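PDB 4W4T: MxaA, which belongs to the myxalamid PKS-NRPS pathway, this chain being its terminal NADPH-binding reductase domain, of a type that releases the carrier-bound product by reduction. Local coordinates for residues T29-A34 against Y157-M162; E74-R77 against R82-C85; A164-G169 against G216-S221. All coordinates share one frame; numbering follows the deposited sequence.

Interaction 1. Residues T29-A34 against Y157-M162; sequences TVEMEA and YPYESM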
ATOM      1  N   THR A  29      17.785   4.079  14.072  1.00 28.37           N
ATOM      2  CA  THR A  29      18.974   3.303  14.418  1.00 30.27           C
ATOM      3  C   THR A  29      19.243   3.384  15.918  1.00 29.38           C
ATOM      4  O   THR A  29      19.721   2.428  16.520  1.00 26.61           O
ATOM      5  CB  THR A  29      20.228   3.763  13.645  1.00 31.74           C
ATOM      6  OG1 THR A  29      20.555   5.108  14.006  1.00 38.21           O
ATOM      7  CG2 THR A  29      19.990   3.692  12.152  1.00 32.07           C
ATOM      8  N   VAL A  30      18.905   4.513  16.533  1.00 30.33           N
ATOM      9  CA  VAL A  30      19.062   4.642  17.979  1.00 26.67           C
ATOM     10  C   VAL A  30      18.172   3.643  18.704  1.00 27.29           C
ATOM     11  O   VAL A  30      18.633   2.923  19.592  1.00 25.36           O
ATOM     12  CB  VAL A  30      18.747   6.065  18.460  1.00 31.18           C
ATOM     13  CG1 VAL A  30      18.702   6.123  19.990  1.00 29.97           C
ATOM     14  CG2 VAL A  30      19.798   7.023  17.935  1.00 33.05           C
ATOM     15  N   GLU A  31      16.903   3.592  18.311  1.00 24.85           N
ATOM     16  CA  GLU A  31      15.960   2.623  18.858  1.00 25.59           C
ATOM     17  C   GLU A  31      16.413   1.177  18.632  1.00 21.81           C
ATOM     18  O   GLU A  31      16.273   0.341  19.519  1.00 20.22           O
ATOM     19  CB  GLU A  31      14.578   2.818  18.248  1.00 24.72           C
ATOM     20  CG  GLU A  31      14.002   4.216  18.434  1.00 37.15           C
ATOM     21  CD  GLU A  31      12.854   4.493  17.479  1.00 46.31           C
ATOM     22  OE1 GLU A  31      12.448   3.557  16.756  1.00 56.49           O
ATOM     23  OE2 GLU A  31      12.356   5.641  17.447  1.00 54.89           O
HETATM   24  N   MSE A  32      16.918   0.887  17.437  1.00 21.23           N
HETATM   25  CA  MSE A  32      17.396  -0.460  17.113  1.00 19.09           C
HETATM   26  C   MSE A  32      18.510  -0.884  18.049  1.00 21.24           C
HETATM   27  O   MSE A  32      18.502  -1.996  18.593  1.00 20.24           O
HETATM   28  CB  MSE A  32      17.882  -0.521  15.661  1.00 20.34           C
HETATM   29  CG  MSE A  32      16.761  -0.383  14.654  1.00 19.16           C
HETATM   30 SE   MSE A  32      17.467  -0.110  12.838  1.00 27.02          SE
HETATM   31  CE  MSE A  32      18.325  -1.860  12.574  1.00 17.04           C
ATOM     32  N   GLU A  33      19.476   0.005  18.236  1.00 20.70           N
ATOM     33  CA  GLU A  33      20.572  -0.258  19.158  1.00 24.09           C
ATOM     34  C   GLU A  33      20.076  -0.457  20.589  1.00 21.50           C
ATOM     35  O   GLU A  33      20.557  -1.338  21.305  1.00 23.68           O
ATOM     36  CB  GLU A  33      21.596   0.882  19.113  1.00 25.42           C
ATOM     37  CG  GLU A  33      22.432   0.907  17.851  1.00 26.95           C
ATOM     38  CD  GLU A  33      23.458  -0.216  17.797  1.00 32.84           C
ATOM     39  OE1 GLU A  33      23.488  -1.058  18.717  1.00 34.96           O
ATOM     40  OE2 GLU A  33      24.247  -0.262  16.828  1.00 40.12           O
ATOM     41  N   ALA A  34      19.130   0.372  21.007  1.00 21.46           N
ATOM     42  CA  ALA A  34      18.535   0.230  22.328  1.00 22.57           C
ATOM     43  C   ALA A  34      17.845  -1.125  22.452  1.00 21.61           C
ATOM     44  O   ALA A  34      18.012  -1.822  23.453  1.00 22.50           O
ATOM     45  CB  ALA A  34      17.546   1.356  22.599  1.00 22.42           C
ATOM     46  N   TYR A 157       5.878  -2.085   5.873  1.00 20.37           N
ATOM     47  CA  TYR A 157       5.734  -1.452   7.199  1.00 20.70           C
ATOM     48  C   TYR A 157       7.068  -0.991   7.804  1.00 20.31           C
ATOM     49  O   TYR A 157       8.120  -1.534   7.484  1.00 18.21           O
ATOM     50  CB  TYR A 157       5.062  -2.416   8.194  1.00 22.58           C
ATOM     51  CG  TYR A 157       3.580  -2.647   8.015  1.00 25.20           C
ATOM     52  CD1 TYR A 157       2.848  -1.945   7.068  1.00 27.28           C
ATOM     53  CD2 TYR A 157       2.908  -3.569   8.817  1.00 28.60           C
ATOM     54  CE1 TYR A 157       1.479  -2.158   6.909  1.00 28.71           C
ATOM     55  CE2 TYR A 157       1.541  -3.785   8.672  1.00 30.10           C
ATOM     56  CZ  TYR A 157       0.838  -3.076   7.717  1.00 31.08           C
ATOM     57  OH  TYR A 157      -0.511  -3.293   7.567  1.00 36.43           O
ATOM     58  N   PRO A 158       7.024  -0.006   8.716  1.00 19.45           N
ATOM     59  CA  PRO A 158       8.237   0.450   9.401  1.00 18.30           C
ATOM     60  C   PRO A 158       8.650  -0.467  10.557  1.00 17.45           C
ATOM     61  O   PRO A 158       7.891  -1.353  10.936  1.00 16.71           O
ATOM     62  CB  PRO A 158       7.827   1.824   9.948  1.00 21.96           C
ATOM     63  CG  PRO A 158       6.384   1.679  10.206  1.00 21.62           C
ATOM     64  CD  PRO A 158       5.867   0.847   9.051  1.00 23.19           C
ATOM     65  N   TYR A 159       9.843  -0.232  11.090  1.00 16.98           N
ATOM     66  CA  TYR A 159      10.376  -0.998  12.218  1.00 17.93           C
ATOM     67  C   TYR A 159       9.350  -1.153  13.334  1.00 17.86           C
ATOM     68  O   TYR A 159       9.120  -2.264  13.821  1.00 17.04           O
ATOM     69  CB  TYR A 159      11.643  -0.320  12.739  1.00 16.01           C
ATOM     70  CG  TYR A 159      12.232  -0.922  14.000  1.00 17.77           C
ATOM     71  CD1 TYR A 159      13.024  -2.064  13.945  1.00 16.99           C
ATOM     72  CD2 TYR A 159      12.025  -0.327  15.234  1.00 19.03           C
ATOM     73  CE1 TYR A 159      13.577  -2.600  15.089  1.00 17.91           C
ATOM     74  CE2 TYR A 159      12.581  -0.848  16.391  1.00 20.51           C
ATOM     75  CZ  TYR A 159      13.355  -1.986  16.311  1.00 17.30           C
ATOM     76  OH  TYR A 159      13.907  -2.519  17.456  1.00 16.26           O
ATOM     77  N   GLU A 160       8.688  -0.057  13.704  1.00 19.24           N
ATOM     78  CA  GLU A 160       7.802  -0.096  14.867  1.00 17.36           C
ATOM     79  C   GLU A 160       6.640  -1.077  14.678  1.00 16.48           C
ATOM     80  O   GLU A 160       6.101  -1.573  15.652  1.00 18.10           O
ATOM     81  CB  GLU A 160       7.279   1.315  15.203  1.00 22.74           C
ATOM     82  CG  GLU A 160       6.923   2.192  13.997  1.00 27.08           C
ATOM     83  CD  GLU A 160       8.055   3.139  13.554  1.00 32.47           C
ATOM     84  OE1 GLU A 160       9.172   2.657  13.229  1.00 27.17           O
ATOM     85  OE2 GLU A 160       7.814   4.378  13.515  1.00 36.47           O
ATOM     86  N   SER A 161       6.289  -1.403  13.435  1.00 15.14           N
ATOM     87  CA  SER A 161       5.171  -2.307  13.192  1.00 15.08           C
ATOM     88  C   SER A 161       5.555  -3.775  13.442  1.00 16.98           C
ATOM     89  O   SER A 161       4.689  -4.633  13.603  1.00 17.68           O
ATOM     90  CB  SER A 161       4.651  -2.164  11.761  1.00 18.15           C
ATOM     91  OG  SER A 161       4.251  -0.829  11.479  1.00 18.67           O
HETATM   92  N   MSE A 162       6.848  -4.062  13.453  1.00 14.30           N
HETATM   93  CA  MSE A 162       7.299  -5.449  13.570  1.00 15.42           C
HETATM   94  C   MSE A 162       8.104  -5.662  14.844  1.00 16.64           C
HETATM   95  O   MSE A 162       8.584  -6.773  15.128  1.00 15.59           O
HETATM   96  CB  MSE A 162       8.114  -5.849  12.331  1.00 17.01           C
HETATM   97  CG  MSE A 162       7.232  -6.288  11.183  1.00 18.61           C
HETATM   98 SE   MSE A 162       8.135  -6.312   9.471  1.00 31.64          SE
HETATM   99  CE  MSE A 162       8.236  -4.366   9.215  1.00 18.63           C
TER

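Interaction 2. Residues E74-R77 against R82-C85; sequences ELCR and RIYC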
ATOM      1  N   GLU A  74       8.717 -31.771   8.529  1.00 23.99           N
ATOM      2  CA  GLU A  74      10.054 -32.337   8.603  1.00 24.71           C
ATOM      3  C   GLU A  74      10.450 -32.747  10.029  1.00 23.91           C
ATOM      4  O   GLU A  74      11.104 -33.771  10.227  1.00 24.22           O
ATOM      5  CB  GLU A  74      11.073 -31.349   8.036  1.00 23.81           C
ATOM      6  CG  GLU A  74      12.480 -31.908   7.923  1.00 26.86           C
ATOM      7  CD  GLU A  74      12.955 -31.991   6.485  1.00 29.77           C
ATOM      8  OE1 GLU A  74      12.430 -31.226   5.639  1.00 31.24           O
ATOM      9  OE2 GLU A  74      13.860 -32.803   6.212  1.00 29.85           O
ATOM     10  N   LEU A  75      10.066 -31.956  11.028  1.00 21.17           N
ATOM     11  CA  LEU A  75      10.388 -32.294  12.413  1.00 22.95           C
ATOM     12  C   LEU A  75       9.681 -33.576  12.873  1.00 24.79           C
ATOM     13  O   LEU A  75      10.243 -34.361  13.637  1.00 26.94           O
ATOM     14  CB  LEU A  75      10.017 -31.127  13.350  1.00 19.51           C
ATOM     15  CG  LEU A  75      10.991 -29.939  13.344  1.00 17.75           C
ATOM     16  CD1 LEU A  75      10.399 -28.777  14.133  1.00 19.05           C
ATOM     17  CD2 LEU A  75      12.352 -30.310  13.899  1.00 18.50           C
ATOM     18  N   CYS A  76       8.451 -33.780  12.417  1.00 23.33           N
ATOM     19  CA  CYS A  76       7.744 -35.021  12.735  1.00 26.09           C
ATOM     20  C   CYS A  76       8.456 -36.241  12.131  1.00 29.59           C
ATOM     21  O   CYS A  76       8.534 -37.298  12.763  1.00 29.00           O
ATOM     22  CB  CYS A  76       6.299 -34.949  12.252  1.00 27.02           C
ATOM     23  SG  CYS A  76       5.296 -33.752  13.166  1.00 29.86           S
ATOM     24  N   ARG A  77       9.011 -36.083  10.930  1.00 28.41           N
ATOM     25  CA  ARG A  77       9.663 -37.205  10.264  1.00 31.20           C
ATOM     26  C   ARG A  77      11.024 -37.542  10.867  1.00 30.77           C
ATOM     27  O   ARG A  77      11.402 -38.709  10.943  1.00 31.34           O
ATOM     28  CB  ARG A  77       9.814 -36.921   8.765  1.00 32.22           C
ATOM     29  CG  ARG A  77       8.520 -37.115   7.983  1.00 35.22           C
ATOM     30  CD  ARG A  77       8.747 -37.132   6.478  1.00 36.39           C
ATOM     31  NE  ARG A  77       8.957 -35.788   5.947  1.00 38.23           N
ATOM     32  CZ  ARG A  77      10.151 -35.285   5.652  1.00 33.89           C
ATOM     33  NH1 ARG A  77      11.244 -36.017   5.836  1.00 35.18           N
ATOM     34  NH2 ARG A  77      10.248 -34.049   5.184  1.00 32.00           N
ATOM     35  N   ARG A  82       7.461 -34.729  20.740  1.00 28.02           N
ATOM     36  CA  ARG A  82       6.173 -34.075  20.570  1.00 24.13           C
ATOM     37  C   ARG A  82       6.455 -32.630  20.170  1.00 23.01           C
ATOM     38  O   ARG A  82       7.331 -31.996  20.747  1.00 24.82           O
ATOM     39  CB  ARG A  82       5.337 -34.162  21.854  1.00 30.80           C
ATOM     40  CG  ARG A  82       4.923 -35.604  22.180  1.00 35.61           C
ATOM     41  CD  ARG A  82       3.937 -35.702  23.321  1.00 42.12           C
ATOM     42  NE  ARG A  82       4.498 -35.180  24.560  1.00 42.31           N
ATOM     43  CZ  ARG A  82       4.055 -34.091  25.171  1.00 41.90           C
ATOM     44  NH1 ARG A  82       3.030 -33.416  24.661  1.00 46.73           N
ATOM     45  NH2 ARG A  82       4.627 -33.683  26.295  1.00 41.93           N
ATOM     46  N   ILE A  83       5.748 -32.134  19.166  1.00 23.02           N
ATOM     47  CA  ILE A  83       6.016 -30.798  18.645  1.00 24.05           C
ATOM     48  C   ILE A  83       4.948 -29.824  19.111  1.00 20.72           C
ATOM     49  O   ILE A  83       3.850 -29.778  18.558  1.00 22.99           O
ATOM     50  CB  ILE A  83       6.078 -30.762  17.089  1.00 22.81           C
ATOM     51  CG1 ILE A  83       6.898 -31.935  16.521  1.00 22.71           C
ATOM     52  CG2 ILE A  83       6.612 -29.400  16.612  1.00 21.09           C
ATOM     53  CD1 ILE A  83       8.358 -31.955  16.938  1.00 25.61           C
ATOM     54  N   TYR A  84       5.285 -29.040  20.129  1.00 21.05           N
ATOM     55  CA  TYR A  84       4.420 -27.967  20.587  1.00 22.08           C
ATOM     56  C   TYR A  84       4.453 -26.826  19.580  1.00 19.96           C
ATOM     57  O   TYR A  84       5.530 -26.352  19.234  1.00 20.60           O
ATOM     58  CB  TYR A  84       4.856 -27.467  21.964  1.00 19.82           C
ATOM     59  CG  TYR A  84       4.612 -28.457  23.082  1.00 25.33           C
ATOM     60  CD1 TYR A  84       5.404 -29.592  23.229  1.00 24.90           C
ATOM     61  CD2 TYR A  84       3.592 -28.247  24.000  1.00 27.88           C
ATOM     62  CE1 TYR A  84       5.174 -30.500  24.265  1.00 28.30           C
ATOM     63  CE2 TYR A  84       3.357 -29.144  25.032  1.00 31.31           C
ATOM     64  CZ  TYR A  84       4.146 -30.263  25.160  1.00 33.44           C
ATOM     65  OH  TYR A  84       3.897 -31.139  26.199  1.00 40.03           O
ATOM     66  N   CYS A  85       3.283 -26.392  19.131  1.00 17.76           N
ATOM     67  CA  CYS A  85       3.183 -25.339  18.129  1.00 19.88           C
ATOM     68  C   CYS A  85       2.422 -24.114  18.616  1.00 19.59           C
ATOM     69  O   CYS A  85       1.223 -24.167  18.829  1.00 21.95           O
ATOM     70  CB  CYS A  85       2.511 -25.871  16.867  1.00 18.71           C
ATOM     71  SG  CYS A  85       3.454 -27.168  16.065  1.00 22.76           S
TER

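Interaction 3. Residues A164-G169 against G216-S221; sequences AANVLG and GGYAQS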
ATOM      1  N   ALA A 164       7.058  -5.718  17.993  1.00 15.71           N
ATOM      2  CA  ALA A 164       6.427  -6.649  18.934  1.00 17.31           C
ATOM      3  C   ALA A 164       6.686  -8.107  18.539  1.00 15.75           C
ATOM      4  O   ALA A 164       7.130  -8.897  19.371  1.00 14.95           O
ATOM      5  CB  ALA A 164       4.925  -6.390  19.029  1.00 17.88           C
ATOM      6  N   ALA A 165       6.425  -8.448  17.277  1.00 14.69           N
ATOM      7  CA  ALA A 165       6.527  -9.840  16.847  1.00 15.08           C
ATOM      8  C   ALA A 165       7.975 -10.293  16.674  1.00 16.40           C
ATOM      9  O   ALA A 165       8.325 -11.414  17.056  1.00 15.03           O
ATOM     10  CB  ALA A 165       5.761 -10.063  15.561  1.00 14.45           C
ATOM     11  N   ASN A 166       8.814  -9.438  16.096  1.00 13.68           N
ATOM     12  CA  ASN A 166      10.163  -9.866  15.737  1.00 13.64           C
ATOM     13  C   ASN A 166      11.191  -9.589  16.809  1.00 13.55           C
ATOM     14  O   ASN A 166      12.043 -10.432  17.087  1.00 15.32           O
ATOM     15  CB  ASN A 166      10.571  -9.210  14.402  1.00 11.70           C
ATOM     16  CG  ASN A 166       9.675  -9.645  13.266  1.00 13.86           C
ATOM     17  OD1 ASN A 166       8.797 -10.496  13.448  1.00 15.59           O
ATOM     18  ND2 ASN A 166       9.866  -9.057  12.093  1.00 14.22           N
ATOM     19  N   VAL A 167      11.100  -8.426  17.449  1.00 13.49           N
ATOM     20  CA  VAL A 167      12.086  -8.079  18.451  1.00 14.08           C
ATOM     21  C   VAL A 167      11.631  -8.597  19.813  1.00 16.09           C
ATOM     22  O   VAL A 167      12.323  -9.407  20.422  1.00 12.70           O
ATOM     23  CB  VAL A 167      12.349  -6.557  18.520  1.00 14.47           C
ATOM     24  CG1 VAL A 167      13.340  -6.259  19.644  1.00 14.95           C
ATOM     25  CG2 VAL A 167      12.874  -6.036  17.165  1.00 13.77           C
ATOM     26  N   LEU A 168      10.469  -8.156  20.283  1.00 12.86           N
ATOM     27  CA  LEU A 168      10.038  -8.587  21.606  1.00 14.80           C
ATOM     28  C   LEU A 168       9.703 -10.089  21.612  1.00 14.15           C
ATOM     29  O   LEU A 168      10.005 -10.794  22.588  1.00 14.69           O
ATOM     30  CB  LEU A 168       8.855  -7.755  22.085  1.00 17.57           C
ATOM     31  CG  LEU A 168       9.131  -6.245  22.151  1.00 21.52           C
ATOM     32  CD1 LEU A 168       7.943  -5.541  22.802  1.00 22.75           C
ATOM     33  CD2 LEU A 168      10.429  -5.926  22.906  1.00 19.35           C
ATOM     34  N   GLY A 169       9.139 -10.586  20.514  1.00 14.16           N
ATOM     35  CA  GLY A 169       8.832 -12.001  20.419  1.00 13.58           C
ATOM     36  C   GLY A 169      10.084 -12.859  20.577  1.00 14.71           C
ATOM     37  O   GLY A 169      10.069 -13.868  21.279  1.00 13.87           O
ATOM     38  N   GLY A 216      14.479  -0.582   5.415  1.00 19.34           N
ATOM     39  CA  GLY A 216      13.150  -1.142   5.562  1.00 18.72           C
ATOM     40  C   GLY A 216      12.937  -1.753   6.934  1.00 16.10           C
ATOM     41  O   GLY A 216      13.876  -2.244   7.573  1.00 17.14           O
ATOM     42  N   GLY A 217      11.690  -1.748   7.377  1.00 15.90           N
ATOM     43  CA  GLY A 217      11.358  -2.211   8.710  1.00 17.26           C
ATOM     44  C   GLY A 217      11.616  -3.688   8.946  1.00 14.95           C
ATOM     45  O   GLY A 217      11.981  -4.088  10.053  1.00 13.50           O
ATOM     46  N   TYR A 218      11.413  -4.518   7.928  1.00 15.28           N
ATOM     47  CA  TYR A 218      11.586  -5.952   8.131  1.00 14.10           C
ATOM     48  C   TYR A 218      13.047  -6.267   8.438  1.00 14.23           C
ATOM     49  O   TYR A 218      13.350  -6.915   9.449  1.00 15.30           O
ATOM     50  CB  TYR A 218      11.113  -6.747   6.907  1.00 19.12           C
ATOM     51  CG  TYR A 218      11.425  -8.229   7.012  1.00 18.00           C
ATOM     52  CD1 TYR A 218      10.782  -9.021   7.957  1.00 16.76           C
ATOM     53  CD2 TYR A 218      12.360  -8.826   6.180  1.00 18.97           C
ATOM     54  CE1 TYR A 218      11.071 -10.367   8.070  1.00 17.54           C
ATOM     55  CE2 TYR A 218      12.657 -10.181   6.279  1.00 18.61           C
ATOM     56  CZ  TYR A 218      12.005 -10.942   7.224  1.00 18.98           C
ATOM     57  OH  TYR A 218      12.273 -12.275   7.343  1.00 19.83           O
ATOM     58  N   ALA A 219      13.947  -5.796   7.574  1.00 14.36           N
ATOM     59  CA  ALA A 219      15.383  -6.029   7.757  1.00 14.48           C
ATOM     60  C   ALA A 219      15.852  -5.466   9.091  1.00 13.21           C
ATOM     61  O   ALA A 219      16.621  -6.095   9.822  1.00 12.62           O
ATOM     62  CB  ALA A 219      16.173  -5.419   6.614  1.00 13.67           C
ATOM     63  N   GLN A 220      15.387  -4.265   9.409  1.00 13.26           N
ATOM     64  CA  GLN A 220      15.764  -3.635  10.661  1.00 12.62           C
ATOM     65  C   GLN A 220      15.335  -4.467  11.867  1.00 13.38           C
ATOM     66  O   GLN A 220      16.116  -4.670  12.793  1.00 14.23           O
ATOM     67  CB  GLN A 220      15.159  -2.237  10.734  1.00 14.89           C
ATOM     68  CG  GLN A 220      15.834  -1.294   9.766  1.00 17.08           C
ATOM     69  CD  GLN A 220      15.091   0.003   9.618  1.00 18.46           C
ATOM     70  OE1 GLN A 220      13.876   0.073   9.846  1.00 15.58           O
ATOM     71  NE2 GLN A 220      15.816   1.046   9.243  1.00 19.19           N
ATOM     72  N   SER A 221      14.110  -4.977  11.844  1.00 12.17           N
ATOM     73  CA  SER A 221      13.614  -5.730  13.006  1.00 12.87           C
ATOM     74  C   SER A 221      14.330  -7.083  13.149  1.00 12.52           C
ATOM     75  O   SER A 221      14.575  -7.555  14.260  1.00 12.39           O
ATOM     76  CB  SER A 221      12.099  -5.940  12.915  1.00 14.05           C
ATOM     77  OG  SER A 221      11.735  -6.826  11.872  1.00 14.07           O
TER

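Interaction 1. Residues T29-A34 against Y157-M162
One face of the Tyr159 ring is met by Met32, whose CG rides 3.9 Å above the ring plane, displaced toward the rim on the side of CE1 and CZ. CG lies over the ring, a CH-pi contact with 4.1 Å between Met32 CG and the Tyr159 ring centroid. Glu31 comes to the ring at a slant, its OE1 4.2 Å from Tyr159 CD2 and its carboxylate plane turned 39° from the ring. Met32 is a selenomethionine, and its SE stands farther out above the same ring, 5.4 Å from the centroid, a loose Met-aromatic contact that suits a long, polarisable side chain. Its last torsion bends the chain (chi3 66°), and the bent side chain also packs on Gln220, Trp223 and Val224 of helix 217-234, the terminal methyl reaching Gln220. The N-terminal helix 28-35 is thereby laid against the start of helix 159-177, on the flank of the Rossmann-type domain. Tyr159 reaches across because its CG stands opposite the backbone N (chi1 174°), which carries the ring out from the beginning of its helix. A tyrosine fits this place through both of its ends: the ring offers Met32 a flat apolar surface, while OH hydrogen-bonds Asp35 OD2 on helix 28-35. Glu31 OE1 lies 4.9 Å from Glu160 OE1, and these like charges probably disfavour a closer approach. Beyond the tyrosine, Ser161 OG hydrogen-bonds Gly345 O of the second subunit, so the beginning of helix 159-177 also takes part in the dimer interface.

Interaction 2. Residues E74-R77 against R82-C85
Ile83 sends CG1 beside its own backbone N (chi1 -44°) and then turns CD1 at chi2 (-62°), a bent course that sets CG1 before Cys76 and CD1 before Leu75. Leu75 answers with its CB, 4.0 Å from Ile83 CD1, while Cys76 brings its SG to 4.1 Å from Ile83 CG1. One branched side chain on the strand is thus met by two successive residues of the helix, at ordinary van der Waals distances. The contact belongs to a beta-alpha-beta unit of the Rossmann fold: strand 57-61, helix 66-78 and strand 82-87, with helix and second strand joined by a short turn. A beta-branched isoleucine suits a strand facing a helix, and Leu72 and Ile58 also touch its side chain. Cysteine is small and weakly polar, consistent with the 7.5 Å between Cys76 CA and Ile83 CA; its side chain also packs on Leu113. Away from the strand, Arg77 NH2 makes a rather long salt bridge to Glu74 OE1, 3.6 Å apart; the buried Glu74 carboxylate is also bonded by Ser291, Ser292 and Arg78. On the strand, Arg82 points away from the helix, and its NH2 donates to Tyr84 OH at 2.6 Å, the hydroxyl lying 22° out of the guanidinium plane.

Interaction 3. Residues A164-G169 against G216-S221
Gly216 occupies the N-cap position of helix 217-234, which runs nearly parallel to helix 159-177 in the Rossmann-type domain, the local axes being 10.0 Å apart and 10° from parallel. Its positive phi would jam a side chain against the preceding carbonyl, so glycine suits the place, and its O accepts the first-turn bond from Gln220 N. Gly217 then begins the helix, and its O takes the bond from Ser221 N. Tyr218, an NADPH-binding residue although no cofactor is bound in this chain, starts away from the neighbouring helix, but its ring swings back until CD1 lies 4.2 Å from Asn166 ND2, which approaches obliquely. Such a tyrosine with Lys222 four residues on matches the YxxxK pattern of short-chain dehydrogenases. Ser221, next in contact, is small enough for its CA to come within 6.0 Å of Asn166 CA, and its OG is gripped twice: it donates to Tyr218 O at 2.9 Å, tilted 25° from the carbonyl plane, and accepts from Asn166 ND2. With an alanine here, Asn166 ND2 would probably lose this acceptor and the amide would be less firmly fixed beside the cofactor site. The other end of that amide, Asn166 OD1, accepts from Leu152 N, so both ends are held. Val167 packs alongside, its CG2 3.7 Å from Ser221 O. The Asn166 ND2 to Ser221 OG bond spans 2.9 Å at an N-H...O angle of 170°, with the hydroxyl oxygen close to the amide plane.

Overall arrangement
From the N terminus, helix 28-35 comes first and waits until the chain reaches the start of helix 159-177, where interaction 1 closes a long loop. Within that loop lies interaction 2, a short closure between helix 66-78 and the strand that follows it; the centres of interactions 1 and 2 are about 32 Å apart. Interaction 3 opens further along helix 159-177 and closes on helix 217-234, after both others are complete. Interactions 1 and 3 are neighbours, their centres about 7 Å apart, and they touch where Met162 CE packs on Tyr218 N and Met32 CE on Gln220 O. Together they join three helices, while interaction 2 joins helix to sheet elsewhere in the domain.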